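Local coordinates for protein enolase (alpha proteobacterium BAL199, PDB 3UGV) that binds magnesium and, as a member of the mandelate racemase/muconate lactonizing enzyme group of the enolase superfamily, probably acts on a carboxylate substrate, at residues 175-178 and 179-183; 197-201 and 202-206; 208-211 and 212-215; 351-354 and 355-358. All coordinates share one frame; numbering follows the deposited sequence.

Contact 1 of 4, residues 175-178 and 179-183; sequences AAEA and VELKA
E177 and L181 meet one helical turn apart, the methylene CG of the glutamate lying 4.0 Å from CG of the leucine as the two side chains cross at a slant. The same pair is joined through the backbone: L181 N donates to E177 O at 2.9 Å in an almost straight bond (176°), and L181 CG also rests against that oxygen. With CG set anti to the carbonyl carbon (chi1 -53°), L181 swings back over the preceding turn. One residue on, K182 N reaches A178 O at 2.9 Å, while the bonds from V179 to A175 and from E180 to A176 are longer and weak. All belong to helix 171-183, which lies in the barrel domain of this enolase-superfamily fold. Alanine suits A175 and A178 because their small methyls let helix 202-216 pack close, and A178 also touches L193 of strand 192-196. The side chain of L181 also touches L193, L166 and N164, so an alanine here would probably leave a gap beside L193 and strip E177 CG of its apolar neighbour. The carboxylate of E177 is fixed from outside, by the backbone N of L166 and a salt bridge to K169. A water donates to both E177 OE1, at 2.8 Å, and E180 OE2, at 3.2 Å, linking two like-charged groups.

Contact 2 of 4, residues 197-201 and 202-206; sequences MGRDD and PAVDI
D205, near the start of helix 202-216, turns its carboxylate back to the loop that leads into the helix and grips it at several points. D205 OD1 accepts from three donors: G198 N at 3.2 Å, R199 N at 3.2 Å and, nearly along the C-O axis, R199 NH1 at 2.7 Å. The last is a salt bridge in the guanidinium plane; the two flat groups stand 81° apart, and NH1 alone bonds to the carboxylate. D205 OD2 takes G198 N at 3.0 Å, the backbone donors coming in on the syn side, somewhat out of the carboxylate plane. The short side chain of aspartate sets its carboxylate right at the amides of G198 and R199, and the cluster of N-H groups and the arginine would be expected to favour its ionised form. G198 has a positive phi (127°), where a side chain would crowd the preceding carbonyl.

Residues 197-201 form the beta-alpha loop of a beta-alpha-beta unit, carrying the chain from strand 192-196 into helix 202-216, and D201 is the N-cap. Its CG lies anti to the backbone N (chi1 -174°), which brings OD1 to A203 N at 3.1 Å, approached from above the carboxylate plane. D201 O receives V204 N at 2.8 Å.

Van der Waals contacts accompany these bonds. R199 CD packs on V204 CG1 at 3.6 Å, the chains crossing at about a right angle, and M197 crosses D205 at a slant, its SD 3.8 Å from D205 CB. Beyond the segments, R199 NH2 bonds to K169 O, and D200 forms a salt bridge with R49.

Contact 3 of 4, residues 208-211 and 212-215; sequences TAEA and VWDA
V212 carries CG1 anti to its backbone nitrogen (chi1 165°), a setting that leaves CG2 anti to the carbonyl carbon and brings it back along the helix to 3.3 Å from T208 O. In D214 the carboxylate carbon likewise lies beside the backbone N (chi1 -71°), and CG comes within 3.1 Å of E210 O. Both carboxylate oxygens of D214 are near that carbonyl oxygen, but all three are acceptors, so nothing bonds them. The backbone N of D214 does bond to E210 O, at 2.9 Å.

The neighbouring rungs are of the same i to i+4 kind: V212 N reaches T208 O at 2.9 Å and W213 N reaches A209 O at 3.0 Å. The next, A215 N to A211 O, is weak, its N-H to oxygen angle only 134°. W213 inclines its indole past A209 O, with CE3 at 3.9 Å from that oxygen, while E210 OE1 lies at the ring edge, near its plane. The polar ends are fixed elsewhere: E210 OE1 by a salt bridge to R218, W213 NE1 by T220 O, and T208 OG1 by V204 O a turn earlier.

Residue types follow the faces of the helix. Small A209 and beta-branched V212 and T208 fit the buried side, whereas D214 is exposed. In the beta-alpha-beta unit of strand 192-196, helix 202-216 and strand 221-225, V212 packs on L222 of the second strand and on V174 and A178 of helix 171-183, W213 also touches L222, and T208 and A209 rest on L195 of the first strand.

Contact 4 of 4, residues 351-354 and 355-358; sequences WADP and ILQE
Two backbone hydrogen bonds tie A352-D353 to I355-L356 in a tight 3-10 turn. I355 N donates to A352 O at 3.3 Å, and L356 N to D353 O at 3.0 Å. Both link residues three apart, and in each the donor stands well above the carbonyl plane, by 45° and 60°, away from the lone pairs. P354 suits the turn because its ring restricts phi and its nitrogen has no hydrogen to place.

Side-chain packing comes mainly from I355. Its CG1 sits between the backbone N and the carbonyl carbon (chi1 52°), and this places CG1 at 3.1 Å and CD1 at 3.3 Å from A352 O. L356 CG lies farther from the same oxygen, at 3.9 Å. A glycine in place of I355 would probably leave A352 O without its apolar cover and open a gap toward L58 and V384.

The turn lies in the loop between strands 346-348 and 361-363. A352 and I355 pack on L58 of strand 52-65, P354 on L40 of strand 30-47, and, on helix 381-387, P354 meets V383 and I355 meets V384.

Overall arrangement
Along the chain the contacts come in the order 1, 2, 3 and 4, all within the enolase C-terminal domain. Contacts 1 to 3 form one neighbourhood on the same side of the chain's centre. Contacts 2 and 3 both use helix 202-216, their centres 13 Å apart, and contact 3 packs against contact 1 on helix 171-183, with centres 10 Å apart. Helices 171-183 and 202-216 thus lie side by side, both packing on strand 192-196 and the second also on strand 221-225, which ends in the magnesium ligand D225, to which M197 of contact 2 is backbone-bonded. Contact 4 stands apart, 21 to 33 Å from the others between centres, where the loop 351-358 meets strands 30-47 and 52-65.

Contact 1 of 4, residues 175-178 and 179-183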
loop_
_atom_site.group_PDB
_atom_site.type_symbol
_atom_site.label_atom_id
_atom_site.label_comp_id
_atom_site.label_asym_id
_atom_site.label_seq_id
_atom_site.Cartn_x
_atom_site.Cartn_y
_atom_site.Cartn_z
ATOM N N ALA F 175 -22.072 -36.909 17.566
ATOM C CA ALA F 175 -20.951 -37.836 17.671
ATOM C C ALA F 175 -21.328 -39.220 17.145
ATOM O O ALA F 175 -20.532 -39.874 16.481
ATOM C CB ALA F 175 -20.447 -37.918 19.100
ATOM N N ALA F 176 -22.549 -39.665 17.425
ATOM C CA ALA F 176 -22.977 -40.981 16.950
ATOM C C ALA F 176 -23.065 -40.986 15.429
ATOM O O ALA F 176 -22.661 -41.940 14.779
ATOM C CB ALA F 176 -24.307 -41.369 17.554
ATOM N N GLU F 177 -23.569 -39.893 14.871
ATOM C CA GLU F 177 -23.691 -39.766 13.436
ATOM C C GLU F 177 -22.320 -39.672 12.768
ATOM O O GLU F 177 -22.135 -40.151 11.650
ATOM C CB GLU F 177 -24.533 -38.546 13.100
ATOM C CG GLU F 177 -24.691 -38.324 11.617
ATOM C CD GLU F 177 -25.838 -37.383 11.293
ATOM O OE1 GLU F 177 -27.003 -37.846 11.311
ATOM O OE2 GLU F 177 -25.576 -36.185 11.025
ATOM N N ALA F 178 -21.361 -39.057 13.454
ATOM C CA ALA F 178 -20.000 -38.981 12.933
ATOM C C ALA F 178 -19.406 -40.383 12.684
ATOM O O ALA F 178 -18.754 -40.616 11.654
ATOM C CB ALA F 178 -19.118 -38.175 13.869
ATOM N N VAL F 179 -19.642 -41.313 13.612
ATOM C CA VAL F 179 -19.180 -42.697 13.435
ATOM C C VAL F 179 -19.751 -43.292 12.136
ATOM O O VAL F 179 -19.019 -43.906 11.361
ATOM C CB VAL F 179 -19.511 -43.614 14.666
ATOM C CG1 VAL F 179 -19.033 -45.066 14.432
ATOM C CG2 VAL F 179 -18.910 -43.057 15.955
ATOM N N GLU F 180 -21.053 -43.098 11.910
ATOM C CA GLU F 180 -21.719 -43.525 10.671
ATOM C C GLU F 180 -21.081 -42.872 9.441
ATOM O O GLU F 180 -20.632 -43.566 8.532
ATOM C CB GLU F 180 -23.206 -43.154 10.671
ATOM C CG GLU F 180 -24.164 -44.009 11.496
ATOM C CD GLU F 180 -25.612 -43.472 11.408
ATOM O OE1 GLU F 180 -26.315 -43.766 10.412
ATOM O OE2 GLU F 180 -26.041 -42.734 12.326
ATOM N N LEU F 181 -21.055 -41.538 9.406
ATOM C CA LEU F 181 -20.511 -40.829 8.246
ATOM C C LEU F 181 -19.081 -41.254 7.920
ATOM O O LEU F 181 -18.747 -41.450 6.757
ATOM C CB LEU F 181 -20.546 -39.322 8.450
ATOM C CG LEU F 181 -21.865 -38.673 8.838
ATOM C CD1 LEU F 181 -21.701 -37.167 8.755
ATOM C CD2 LEU F 181 -22.971 -39.161 7.931
ATOM N N LYS F 182 -18.233 -41.408 8.938
ATOM C CA LYS F 182 -16.868 -41.868 8.666
ATOM C C LYS F 182 -16.893 -43.181 7.905
ATOM O O LYS F 182 -16.211 -43.327 6.897
ATOM C CB LYS F 182 -16.061 -42.043 9.951
ATOM C CG LYS F 182 -14.574 -42.297 9.717
ATOM C CD LYS F 182 -13.815 -42.256 11.037
ATOM C CE LYS F 182 -12.374 -42.759 10.915
ATOM N NZ LYS F 182 -11.577 -42.027 9.884
ATOM N N ALA F 183 -17.689 -44.125 8.408
ATOM C CA ALA F 183 -17.791 -45.473 7.846
ATOM C C ALA F 183 -18.347 -45.494 6.430
ATOM O O ALA F 183 -18.083 -46.435 5.678
ATOM C CB ALA F 183 -18.638 -46.371 8.749
HETATM O O HOH W 1 -27.619 -40.517 10.676
#

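Contact 2 of 4, residues 197-201 and 202-206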
loop_
_atom_site.group_PDB
_atom_site.type_symbol
_atom_site.label_atom_id
_atom_site.label_comp_id
_atom_site.label_asym_id
_atom_site.label_seq_id
_atom_site.Cartn_x
_atom_site.Cartn_y
_atom_site.Cartn_z
ATOM N N MET F 197 -21.460 -25.626 12.646
ATOM C CA MET F 197 -21.479 -24.893 13.908
ATOM C C MET F 197 -22.400 -23.674 13.808
ATOM O O MET F 197 -22.823 -23.274 12.717
ATOM C CB MET F 197 -20.070 -24.448 14.303
ATOM C CG MET F 197 -19.145 -25.598 14.768
ATOM S SD MET F 197 -17.746 -24.974 15.752
ATOM C CE MET F 197 -16.920 -26.490 16.219
ATOM N N GLY F 198 -22.710 -23.090 14.954
ATOM C CA GLY F 198 -23.589 -21.940 15.000
ATOM C C GLY F 198 -24.754 -22.109 15.961
ATOM O O GLY F 198 -25.808 -21.511 15.769
ATOM N N ARG F 199 -24.576 -22.930 16.993
ATOM C CA ARG F 199 -25.600 -23.054 18.019
ATOM C C ARG F 199 -25.769 -21.729 18.759
ATOM O O ARG F 199 -24.924 -20.848 18.655
ATOM C CB ARG F 199 -25.241 -24.180 18.981
ATOM C CG ARG F 199 -25.479 -25.545 18.365
ATOM C CD ARG F 199 -24.692 -26.626 19.070
ATOM N NE ARG F 199 -24.803 -27.907 18.374
ATOM C CZ ARG F 199 -24.009 -28.301 17.381
ATOM N NH1 ARG F 199 -23.032 -27.514 16.946
ATOM N NH2 ARG F 199 -24.192 -29.487 16.816
ATOM N N ASP F 200 -26.867 -21.581 19.488
ATOM C CA ASP F 200 -27.073 -20.393 20.312
ATOM C C ASP F 200 -25.978 -20.237 21.350
ATOM O O ASP F 200 -25.493 -19.134 21.589
ATOM C CB ASP F 200 -28.433 -20.443 21.007
ATOM C CG ASP F 200 -29.581 -20.221 20.044
ATOM O OD1 ASP F 200 -29.519 -19.241 19.270
ATOM O OD2 ASP F 200 -30.538 -21.028 20.052
ATOM N N ASP F 201 -25.609 -21.341 21.983
ATOM C CA ASP F 201 -24.520 -21.356 22.956
ATOM C C ASP F 201 -23.257 -21.917 22.295
ATOM O O ASP F 201 -23.176 -23.114 22.017
ATOM C CB ASP F 201 -24.902 -22.220 24.161
ATOM C CG ASP F 201 -23.865 -22.169 25.288
ATOM O OD1 ASP F 201 -22.828 -21.477 25.158
ATOM O OD2 ASP F 201 -24.101 -22.834 26.322
ATOM N N PRO F 202 -22.271 -21.049 22.041
ATOM C CA PRO F 202 -20.963 -21.402 21.466
ATOM C C PRO F 202 -20.290 -22.559 22.208
ATOM O O PRO F 202 -19.582 -23.365 21.602
ATOM C CB PRO F 202 -20.134 -20.147 21.702
ATOM C CG PRO F 202 -21.111 -19.067 21.890
ATOM C CD PRO F 202 -22.317 -19.655 22.501
ATOM N N ALA F 203 -20.504 -22.636 23.517
ATOM C CA ALA F 203 -19.879 -23.674 24.316
ATOM C C ALA F 203 -20.343 -25.024 23.811
ATOM O O ALA F 203 -19.608 -25.995 23.888
ATOM C CB ALA F 203 -20.231 -23.512 25.801
ATOM N N VAL F 204 -21.566 -25.084 23.294
ATOM C CA VAL F 204 -22.108 -26.353 22.838
ATOM C C VAL F 204 -21.523 -26.751 21.478
ATOM O O VAL F 204 -21.389 -27.934 21.175
ATOM C CB VAL F 204 -23.650 -26.346 22.835
ATOM C CG1 VAL F 204 -24.184 -27.711 22.470
ATOM C CG2 VAL F 204 -24.173 -25.946 24.208
ATOM N N ASP F 205 -21.162 -25.768 20.661
ATOM C CA ASP F 205 -20.462 -26.052 19.402
ATOM C C ASP F 205 -19.154 -26.776 19.700
ATOM O O ASP F 205 -18.812 -27.773 19.072
ATOM C CB ASP F 205 -20.130 -24.753 18.653
ATOM C CG ASP F 205 -21.280 -24.236 17.817
ATOM O OD1 ASP F 205 -22.140 -25.035 17.401
ATOM O OD2 ASP F 205 -21.309 -23.015 17.561
ATOM N N ILE F 206 -18.419 -26.246 20.665
ATOM C CA ILE F 206 -17.114 -26.772 21.022
ATOM C C ILE F 206 -17.285 -28.157 21.639
ATOM O O ILE F 206 -16.528 -29.083 21.366
ATOM C CB ILE F 206 -16.423 -25.813 22.016
ATOM C CG1 ILE F 206 -15.953 -24.556 21.273
ATOM C CG2 ILE F 206 -15.276 -26.508 22.748
ATOM C CD1 ILE F 206 -15.478 -23.464 22.180
#

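Contact 3 of 4, residues 208-211 and 212-215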
loop_
_atom_site.group_PDB
_atom_site.type_symbol
_atom_site.label_atom_id
_atom_site.label_comp_id
_atom_site.label_asym_id
_atom_site.label_seq_id
_atom_site.Cartn_x
_atom_site.Cartn_y
_atom_site.Cartn_z
ATOM N N THR F 208 -19.607 -30.183 20.952
ATOM C CA THR F 208 -19.848 -31.066 19.817
ATOM C C THR F 208 -18.558 -31.528 19.120
ATOM O O THR F 208 -18.390 -32.714 18.846
ATOM C CB THR F 208 -20.787 -30.411 18.813
ATOM O OG1 THR F 208 -22.034 -30.139 19.453
ATOM C CG2 THR F 208 -21.034 -31.336 17.639
ATOM N N ALA F 209 -17.657 -30.589 18.833
ATOM C CA ALA F 209 -16.360 -30.918 18.261
ATOM C C ALA F 209 -15.630 -31.965 19.116
ATOM O O ALA F 209 -15.130 -32.977 18.597
ATOM C CB ALA F 209 -15.501 -29.642 18.112
ATOM N N GLU F 210 -15.576 -31.724 20.426
ATOM C CA GLU F 210 -14.878 -32.630 21.346
ATOM C C GLU F 210 -15.535 -34.001 21.345
ATOM O O GLU F 210 -14.850 -35.009 21.337
ATOM C CB GLU F 210 -14.830 -32.061 22.769
ATOM C CG GLU F 210 -14.120 -30.695 22.907
ATOM C CD GLU F 210 -12.603 -30.759 22.682
ATOM O OE1 GLU F 210 -12.096 -31.820 22.248
ATOM O OE2 GLU F 210 -11.915 -29.742 22.948
ATOM N N ALA F 211 -16.865 -34.036 21.318
ATOM C CA ALA F 211 -17.597 -35.304 21.295
ATOM C C ALA F 211 -17.351 -36.092 20.003
ATOM O O ALA F 211 -17.204 -37.319 20.022
ATOM C CB ALA F 211 -19.086 -35.057 21.493
ATOM N N VAL F 212 -17.308 -35.385 18.879
ATOM C CA VAL F 212 -17.030 -36.024 17.599
ATOM C C VAL F 212 -15.640 -36.663 17.594
ATOM O O VAL F 212 -15.467 -37.809 17.195
ATOM C CB VAL F 212 -17.146 -35.022 16.420
ATOM C CG1 VAL F 212 -16.501 -35.595 15.183
ATOM C CG2 VAL F 212 -18.605 -34.656 16.154
ATOM N N TRP F 213 -14.648 -35.911 18.043
ATOM C CA TRP F 213 -13.286 -36.409 18.096
ATOM C C TRP F 213 -13.120 -37.545 19.110
ATOM O O TRP F 213 -12.336 -38.451 18.886
ATOM C CB TRP F 213 -12.326 -35.263 18.412
ATOM C CG TRP F 213 -11.783 -34.577 17.185
ATOM C CD1 TRP F 213 -11.535 -35.148 15.969
ATOM C CD2 TRP F 213 -11.418 -33.191 17.057
ATOM N NE1 TRP F 213 -11.032 -34.210 15.095
ATOM C CE2 TRP F 213 -10.945 -33.004 15.741
ATOM C CE3 TRP F 213 -11.433 -32.097 17.930
ATOM C CZ2 TRP F 213 -10.494 -31.764 15.276
ATOM C CZ3 TRP F 213 -10.982 -30.868 17.469
ATOM C CH2 TRP F 213 -10.523 -30.713 16.151
ATOM N N ASP F 214 -13.843 -37.497 20.227
ATOM C CA ASP F 214 -13.802 -38.600 21.184
ATOM C C ASP F 214 -14.324 -39.865 20.504
ATOM O O ASP F 214 -13.897 -40.983 20.816
ATOM C CB ASP F 214 -14.622 -38.293 22.451
ATOM C CG ASP F 214 -13.963 -37.225 23.357
ATOM O OD1 ASP F 214 -12.742 -36.951 23.199
ATOM O OD2 ASP F 214 -14.676 -36.663 24.234
ATOM N N ALA F 215 -15.236 -39.676 19.556
ATOM C CA ALA F 215 -15.859 -40.792 18.848
ATOM C C ALA F 215 -15.081 -41.326 17.640
ATOM O O ALA F 215 -15.130 -42.527 17.366
ATOM C CB ALA F 215 -17.267 -40.402 18.416
#

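Contact 4 of 4, residues 351-354 and 355-358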
loop_
_atom_site.group_PDB
_atom_site.type_symbol
_atom_site.label_atom_id
_atom_site.label_comp_id
_atom_site.label_asym_id
_atom_site.label_seq_id
_atom_site.Cartn_x
_atom_site.Cartn_y
_atom_site.Cartn_z
ATOM N N TRP F 351 -26.752 -36.748 -1.404
ATOM C CA TRP F 351 -28.063 -36.140 -1.544
ATOM C C TRP F 351 -28.675 -36.377 -2.917
ATOM O O TRP F 351 -29.896 -36.497 -3.035
ATOM C CB TRP F 351 -27.972 -34.646 -1.242
ATOM C CG TRP F 351 -27.435 -34.370 0.141
ATOM C CD1 TRP F 351 -27.234 -35.282 1.142
ATOM C CD2 TRP F 351 -27.014 -33.109 0.659
ATOM N NE1 TRP F 351 -26.725 -34.661 2.254
ATOM C CE2 TRP F 351 -26.580 -33.326 1.985
ATOM C CE3 TRP F 351 -26.969 -31.812 0.138
ATOM C CZ2 TRP F 351 -26.108 -32.297 2.792
ATOM C CZ3 TRP F 351 -26.496 -30.791 0.944
ATOM C CH2 TRP F 351 -26.071 -31.038 2.254
ATOM N N ALA F 352 -27.831 -36.467 -3.945
ATOM C CA ALA F 352 -28.308 -36.680 -5.316
ATOM C C ALA F 352 -28.211 -38.131 -5.827
ATOM O O ALA F 352 -28.632 -38.420 -6.944
ATOM C CB ALA F 352 -27.622 -35.719 -6.292
ATOM N N ASP F 353 -27.684 -39.038 -5.008
ATOM C CA ASP F 353 -27.557 -40.456 -5.392
ATOM C C ASP F 353 -28.847 -41.126 -5.889
ATOM O O ASP F 353 -28.805 -41.989 -6.771
ATOM C CB ASP F 353 -26.987 -41.282 -4.226
ATOM C CG ASP F 353 -25.471 -41.235 -4.159
ATOM O OD1 ASP F 353 -24.867 -40.396 -4.865
ATOM O OD2 ASP F 353 -24.885 -42.038 -3.398
ATOM N N PRO F 354 -29.998 -40.763 -5.302
ATOM C CA PRO F 354 -31.221 -41.466 -5.708
ATOM C C PRO F 354 -31.549 -41.353 -7.199
ATOM O O PRO F 354 -32.122 -42.292 -7.742
ATOM C CB PRO F 354 -32.302 -40.804 -4.856
ATOM C CG PRO F 354 -31.575 -40.387 -3.614
ATOM C CD PRO F 354 -30.204 -39.959 -4.083
ATOM N N ILE F 355 -31.182 -40.254 -7.851
ATOM C CA ILE F 355 -31.498 -40.089 -9.273
ATOM C C ILE F 355 -30.412 -40.632 -10.205
ATOM O O ILE F 355 -30.518 -40.519 -11.419
ATOM C CB ILE F 355 -31.831 -38.625 -9.632
ATOM C CG1 ILE F 355 -30.739 -37.684 -9.140
ATOM C CG2 ILE F 355 -33.164 -38.222 -9.033
ATOM C CD1 ILE F 355 -29.560 -37.602 -10.056
ATOM N N LEU F 356 -29.365 -41.217 -9.632
ATOM C CA LEU F 356 -28.335 -41.862 -10.435
ATOM C C LEU F 356 -28.492 -43.375 -10.359
ATOM O O LEU F 356 -28.855 -43.924 -9.312
ATOM C CB LEU F 356 -26.926 -41.491 -9.951
ATOM C CG LEU F 356 -26.495 -40.035 -9.820
ATOM C CD1 LEU F 356 -25.049 -39.976 -9.330
ATOM C CD2 LEU F 356 -26.650 -39.324 -11.156
ATOM N N GLN F 357 -28.206 -44.041 -11.472
ATOM C CA GLN F 357 -28.172 -45.494 -11.507
ATOM C C GLN F 357 -26.961 -46.001 -10.746
ATOM O O GLN F 357 -27.056 -46.942 -9.956
ATOM C CB GLN F 357 -28.135 -45.987 -12.953
ATOM C CG GLN F 357 -29.460 -45.809 -13.674
ATOM C CD GLN F 357 -29.485 -46.469 -15.032
ATOM O OE1 GLN F 357 -28.676 -47.350 -15.327
ATOM N NE2 GLN F 357 -30.410 -46.036 -15.877
ATOM N N GLU F 358 -25.828 -45.348 -10.975
ATOM C CA GLU F 358 -24.566 -45.786 -10.419
ATOM C C GLU F 358 -23.736 -44.602 -9.929
ATOM O O GLU F 358 -22.870 -44.099 -10.644
ATOM C CB GLU F 358 -23.799 -46.573 -11.475
ATOM C CG GLU F 358 -22.784 -47.560 -10.931
ATOM C CD GLU F 358 -22.322 -48.540 -11.999
ATOM O OE1 GLU F 358 -21.104 -48.599 -12.277
ATOM O OE2 GLU F 358 -23.183 -49.250 -12.565
#